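Local coordinates for CaaX farnesyltransferase beta subunit Ram1 (Aspergillus fumigatus, PDB 4L9P), which serves as the zinc-binding beta subunit of protein farnesyltransferase, which transfers a farnesyl group from farnesyl diphosphate to the cysteine of C-terminal CaaX motifs, at the interface of chains B and A. Residues are numbered along the deposited sequence; one frame, centred on the assembly and turned at random. Chains: chain A, CaaX farnesyltransferase beta subunit Ram1; chain B, CaaX farnesyltransferase alpha subunit Ram2.

Contact 1: the interface of chains B and A. Residues chain B 161, 165, 201; chain A 303-305, 308-309.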
# COMPACT_ATOMS: atom_id res chain seq x y z
N TYR B 161 0.75 -7.69 9.85
CA TYR B 161 0.81 -6.23 9.87
C TYR B 161 -0.27 -5.66 10.75
O TYR B 161 -0.01 -4.64 11.46
CB TYR B 161 0.64 -5.70 8.39
CG TYR B 161 1.09 -4.28 8.21
CD1 TYR B 161 0.24 -3.22 8.53
CD2 TYR B 161 2.38 -3.97 7.72
CE1 TYR B 161 0.64 -1.88 8.34
CE2 TYR B 161 2.78 -2.66 7.54
CZ TYR B 161 1.89 -1.62 7.89
OH TYR B 161 2.26 -0.30 7.70
N THR B 165 0.28 -3.25 13.97
CA THR B 165 -0.34 -1.94 14.04
C THR B 165 -1.13 -1.80 15.33
O THR B 165 -1.03 -0.76 16.03
CB THR B 165 -1.25 -1.72 12.81
OG1 THR B 165 -0.38 -1.65 11.65
CG2 THR B 165 -2.03 -0.41 12.95
N ASN B 201 10.92 -2.78 13.53
CA ASN B 201 10.16 -1.55 13.45
C ASN B 201 9.53 -1.19 14.80
O ASN B 201 9.51 -0.02 15.20
CB ASN B 201 9.13 -1.66 12.30
CG ASN B 201 8.29 -0.40 12.19
OD1 ASN B 201 8.78 0.62 11.69
ND2 ASN B 201 7.08 -0.41 12.78
N SER A 303 4.40 4.09 6.17
CA SER A 303 3.53 3.08 6.76
C SER A 303 2.05 3.44 6.64
O SER A 303 1.70 4.56 6.21
CB SER A 303 3.89 2.91 8.22
OG SER A 303 3.74 4.13 8.95
N GLY A 304 1.15 2.51 7.04
CA GLY A 304 -0.27 2.81 6.89
C GLY A 304 -0.77 3.86 7.83
O GLY A 304 -1.73 4.57 7.55
N SER A 305 -0.17 3.90 9.00
CA SER A 305 -0.54 4.88 10.03
C SER A 305 0.77 5.15 10.80
O SER A 305 1.72 4.34 10.73
CB SER A 305 -1.69 4.33 10.88
OG SER A 305 -1.39 3.05 11.39
N SER A 308 3.68 2.53 12.23
CA SER A 308 3.64 1.17 11.67
C SER A 308 4.80 0.93 10.71
O SER A 308 5.65 1.82 10.51
CB SER A 308 2.27 0.95 11.03
OG SER A 308 1.29 0.75 12.08
N GLU A 309 4.85 -0.26 10.12
CA GLU A 309 6.02 -0.62 9.31
C GLU A 309 5.91 -0.07 7.88
O GLU A 309 4.83 -0.07 7.24
CB GLU A 309 6.08 -2.14 9.30
CG GLU A 309 7.28 -2.71 8.49
CD GLU A 309 7.26 -4.25 8.52
OE1 GLU A 309 6.24 -4.88 8.95
OE2 GLU A 309 8.25 -4.84 8.07
O HOH W 1 7.71 3.25 11.93
O HOH W 2 -0.97 0.80 9.71
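A chi1 of -163° swings the ring of B:Tyr161 away from its backbone nitrogen, and the phenol points from the start of helix 161-174 of the alpha subunit toward A:Gly304 and A:Glu309 of the beta subunit. One turn on, chi1 of -67° sets the hydroxyl of B:Thr165 beside its backbone nitrogen, where it faces A:Ser308. The phenol oxygen works in both directions. B:Tyr161 OH donates to A:Glu309 O, which lies in the ring plane at the tyrosine edge, at 2.6 Å and on a carbonyl lone pair. B:Tyr161 OH also accepts from A:Gly304 N at 3.1 Å, a nearly straight bond (164° at the hydrogen). These two backbone partners probably fix the position of the phenol oxygen, while CB of A:Glu309 packs 3.8 Å from B:Tyr161 CE2.

B:Thr165 OG1 donates to B:Tyr161 O from above the carbonyl plane and bonds A:Ser308 OG at 3.0 Å, in a direction the structure does not settle. A water joins the same hydroxyl to A:Ser305 OG. On helix 197-208, the amide of B:Asn201 lies against the A:Ser308-A:Glu309 backbone, CG 3.7 Å from A:Glu309 CA, and a second water links its OD1 to A:Ser308 O. Behind the first shell, A:Ser303 OG donates to A:Ser305 O at 2.7 Å and probably steadies the loop. The site docks a beta-subunit loop against two alpha-subunit helices, helping to hold together the heterodimer that farnesylates CaaX proteins.

Contact 2: the interface of chains B and A. Residues chain B 92, 127; chain A 246-248.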
# COMPACT_ATOMS: atom_id res chain seq x y z
N ILE B 92 -18.95 -2.52 12.71
CA ILE B 92 -19.19 -1.19 13.24
C ILE B 92 -20.54 -1.12 13.98
O ILE B 92 -20.62 -0.54 15.08
CB ILE B 92 -19.16 -0.15 12.10
CG1 ILE B 92 -17.72 -0.12 11.55
CG2 ILE B 92 -19.64 1.24 12.57
CD1 ILE B 92 -17.66 0.39 10.25
N HIS B 127 -9.22 -3.55 14.07
CA HIS B 127 -9.83 -2.25 14.33
C HIS B 127 -10.85 -2.36 15.49
O HIS B 127 -10.85 -1.54 16.41
CB HIS B 127 -10.49 -1.63 13.10
CG HIS B 127 -11.10 -0.32 13.42
ND1 HIS B 127 -10.34 0.76 13.81
CD2 HIS B 127 -12.40 0.08 13.48
CE1 HIS B 127 -11.15 1.78 14.10
NE2 HIS B 127 -12.40 1.40 13.90
N GLY A 246 -16.68 5.33 11.89
CA GLY A 246 -16.44 4.31 12.90
C GLY A 246 -15.34 3.33 12.51
O GLY A 246 -15.06 2.43 13.28
N GLY A 247 -14.73 3.51 11.34
CA GLY A 247 -13.68 2.61 10.86
C GLY A 247 -12.27 3.11 11.12
O GLY A 247 -12.03 4.17 11.70
N GLU A 248 -11.32 2.33 10.65
CA GLU A 248 -9.91 2.63 10.87
C GLU A 248 -9.42 3.85 10.06
O GLU A 248 -9.96 4.19 8.98
CB GLU A 248 -9.00 1.43 10.51
CG GLU A 248 -9.10 0.98 9.04
CD GLU A 248 -10.22 -0.03 8.71
OE1 GLU A 248 -11.20 -0.17 9.47
OE2 GLU A 248 -10.12 -0.71 7.67
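The imidazole of B:His127 meets the backbone of A:Gly246, A:Gly247 and A:Glu248 through both its rim and one face. The polar part is a hydrogen bond from B:His127 NE2 to A:Gly246 O, 2.9 Å long and bent to 145° at the hydrogen. The acceptor lies slightly out of the ring plane, and the donor is tilted 30° from the carbonyl plane.

Face contacts come next. The carbonyl carbon of A:Gly247 rests toward the rim of the imidazole, 3.6 Å from the centroid of the B:His127 ring, and the backbone nitrogen of A:Glu248 sits over the ring centre on the same side. Peptide and ring are therefore layered, while the bond at NE2 probably limits rotation of the imidazole.

Apolar packing adds CE1 of B:His127, 3.6 Å from A:Glu248 CA. At the margin, B:Ile92 CG1 makes a loose van der Waals approach to A:Gly246 O at 4.1 Å. Electrostatics are looser. A:Glu248 bends at chi2 (-86°), bringing OE1 to 4.5 Å from ND1 of B:His127; this is no salt bridge, but the carboxylate might favour a positive imidazole.

In the fold, alpha-subunit helices 88-100 and 123-133 present B:Ile92 and B:His127 to the beta-subunit loop between helices 224-234 and 251-263, within its alpha-alpha toroid.

Contact 3: the interface of chains B and A. Residues chain B 195, 197, 258-260; chain A 90, 360-361.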
# COMPACT_ATOMS: atom_id res chain seq x y z
N ARG B 195 15.61 -11.74 11.17
CA ARG B 195 15.20 -11.00 9.96
C ARG B 195 13.78 -10.48 10.00
O ARG B 195 13.24 -10.02 8.99
CB ARG B 195 15.39 -11.87 8.71
CG ARG B 195 16.89 -12.19 8.55
CD ARG B 195 17.05 -13.45 7.85
NE ARG B 195 18.46 -13.79 7.54
CZ ARG B 195 19.00 -14.96 7.85
NH1 ARG B 195 18.31 -15.87 8.52
NH2 ARG B 195 20.24 -15.23 7.44
N ASN B 197 11.52 -7.94 10.20
CA ASN B 197 11.55 -6.49 10.15
C ASN B 197 10.44 -5.86 10.93
O ASN B 197 10.60 -4.72 11.40
CB ASN B 197 11.45 -6.00 8.68
CG ASN B 197 11.85 -4.57 8.56
OD1 ASN B 197 13.06 -4.23 8.74
ND2 ASN B 197 10.88 -3.68 8.23
N ASN B 258 21.43 -9.50 6.47
CA ASN B 258 20.07 -9.14 6.89
C ASN B 258 19.93 -7.61 6.91
O ASN B 258 20.55 -6.94 7.73
CB ASN B 258 19.93 -9.69 8.29
CG ASN B 258 18.66 -9.28 9.01
OD1 ASN B 258 17.69 -8.80 8.42
ND2 ASN B 258 18.67 -9.54 10.33
N ARG B 259 19.09 -7.05 6.03
CA ARG B 259 18.97 -5.60 5.93
C ARG B 259 18.47 -4.95 7.22
O ARG B 259 18.86 -3.84 7.54
CB ARG B 259 18.03 -5.24 4.78
CG ARG B 259 17.74 -3.76 4.62
CD ARG B 259 16.86 -3.58 3.40
NE ARG B 259 17.48 -4.19 2.20
CZ ARG B 259 18.43 -3.65 1.44
NH1 ARG B 259 18.88 -2.40 1.69
NH2 ARG B 259 18.87 -4.33 0.38
N SER B 260 17.56 -5.63 7.93
CA SER B 260 16.80 -4.94 9.00
C SER B 260 17.65 -4.23 10.07
O SER B 260 17.39 -3.08 10.34
CB SER B 260 15.80 -5.91 9.67
OG SER B 260 14.82 -6.33 8.71
N THR A 90 12.31 -16.58 7.55
CA THR A 90 12.44 -15.62 6.45
C THR A 90 13.27 -16.20 5.31
O THR A 90 12.87 -16.08 4.14
CB THR A 90 13.13 -14.28 6.95
OG1 THR A 90 12.23 -13.65 7.87
CG2 THR A 90 13.42 -13.32 5.82
N THR A 360 10.54 -4.74 3.93
CA THR A 360 11.85 -5.35 4.13
C THR A 360 11.74 -6.79 4.64
O THR A 360 11.00 -7.09 5.59
CB THR A 360 12.64 -4.51 5.14
OG1 THR A 360 12.72 -3.19 4.57
CG2 THR A 360 14.06 -5.08 5.42
N ASN A 361 12.54 -7.67 4.01
CA ASN A 361 12.61 -9.08 4.39
C ASN A 361 11.31 -9.88 4.19
O ASN A 361 11.16 -10.96 4.75
CB ASN A 361 13.16 -9.24 5.82
CG ASN A 361 14.68 -9.29 5.84
OD1 ASN A 361 15.29 -9.94 4.96
ND2 ASN A 361 15.30 -8.70 6.84
O HOH W 3 10.34 -8.93 7.54
O HOH W 4 17.75 -8.80 4.14
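A:Asn361 adopts a left-handed backbone conformation (phi 65°, psi 21°) after the polyproline-like A:Thr360, and this turn presents both residues of the alpha-alpha toroid subunit to helices 197-208 and 259-272 of the prenyltransferase alpha subunit and the loop residues before them. The carboxamide of A:Asn361 enters between B:Asn258 and B:Ser260. A:Asn361 ND2 donates to B:Asn258 OD1 at 2.9 Å and to B:Ser260 OG at 3.1 Å, both bonds noticeably bent and both partners somewhat out of its amide plane. Two bonds on one nitrogen should restrain rotation of the amide, whose plane is turned 46° from that of B:Asn258.

B:Asn258 OD1 is shared: B:Ser260 N reaches it from the opposite face to A:Asn361 ND2. B:Ser260 OG in turn donates to B:Asn197 OD1 at 2.7 Å, in the carbonyl plane on a lone pair, which probably orients the serine. A:Asn361 OD1 is linked through water to B:Arg259 N.

A:Thr360 crosses B:Asn197 at about a right angle, with A:Thr360 CB 3.5 Å from B:Asn197 CG. CG2 of A:Thr360 meets CD of B:Arg259 at 3.8 Å, against the aliphatic stretch of the arginine. Another water connects A:Thr360 O with B:Asn197 N. Beside A:Asn361, B:Arg195 contributes its aliphatic portion, CB lying 3.9 Å from A:Asn361 CG on one side and 3.7 Å from A:Thr90 CB of helix 89-105 on another.

Contact 1 lies between the others, its centre of C-alpha atoms about 17 Å from that of contact 2 and about 15 Å from that of contact 3; contacts 2 and 3 are about 31 Å apart. Contacts 1 and 3 share alpha-subunit helix 197-208, which supplies B:Asn201 to one and B:Asn197 to the other, whereas contact 2 uses earlier helices, 88-100 and 123-133. Several helices spaced along the alpha subunit thus meet separate segments of the beta subunit, mostly loops. Such spreading of small patches of mixed polar and packing contacts probably fixes the relative orientation of the two subunits in the heterodimer.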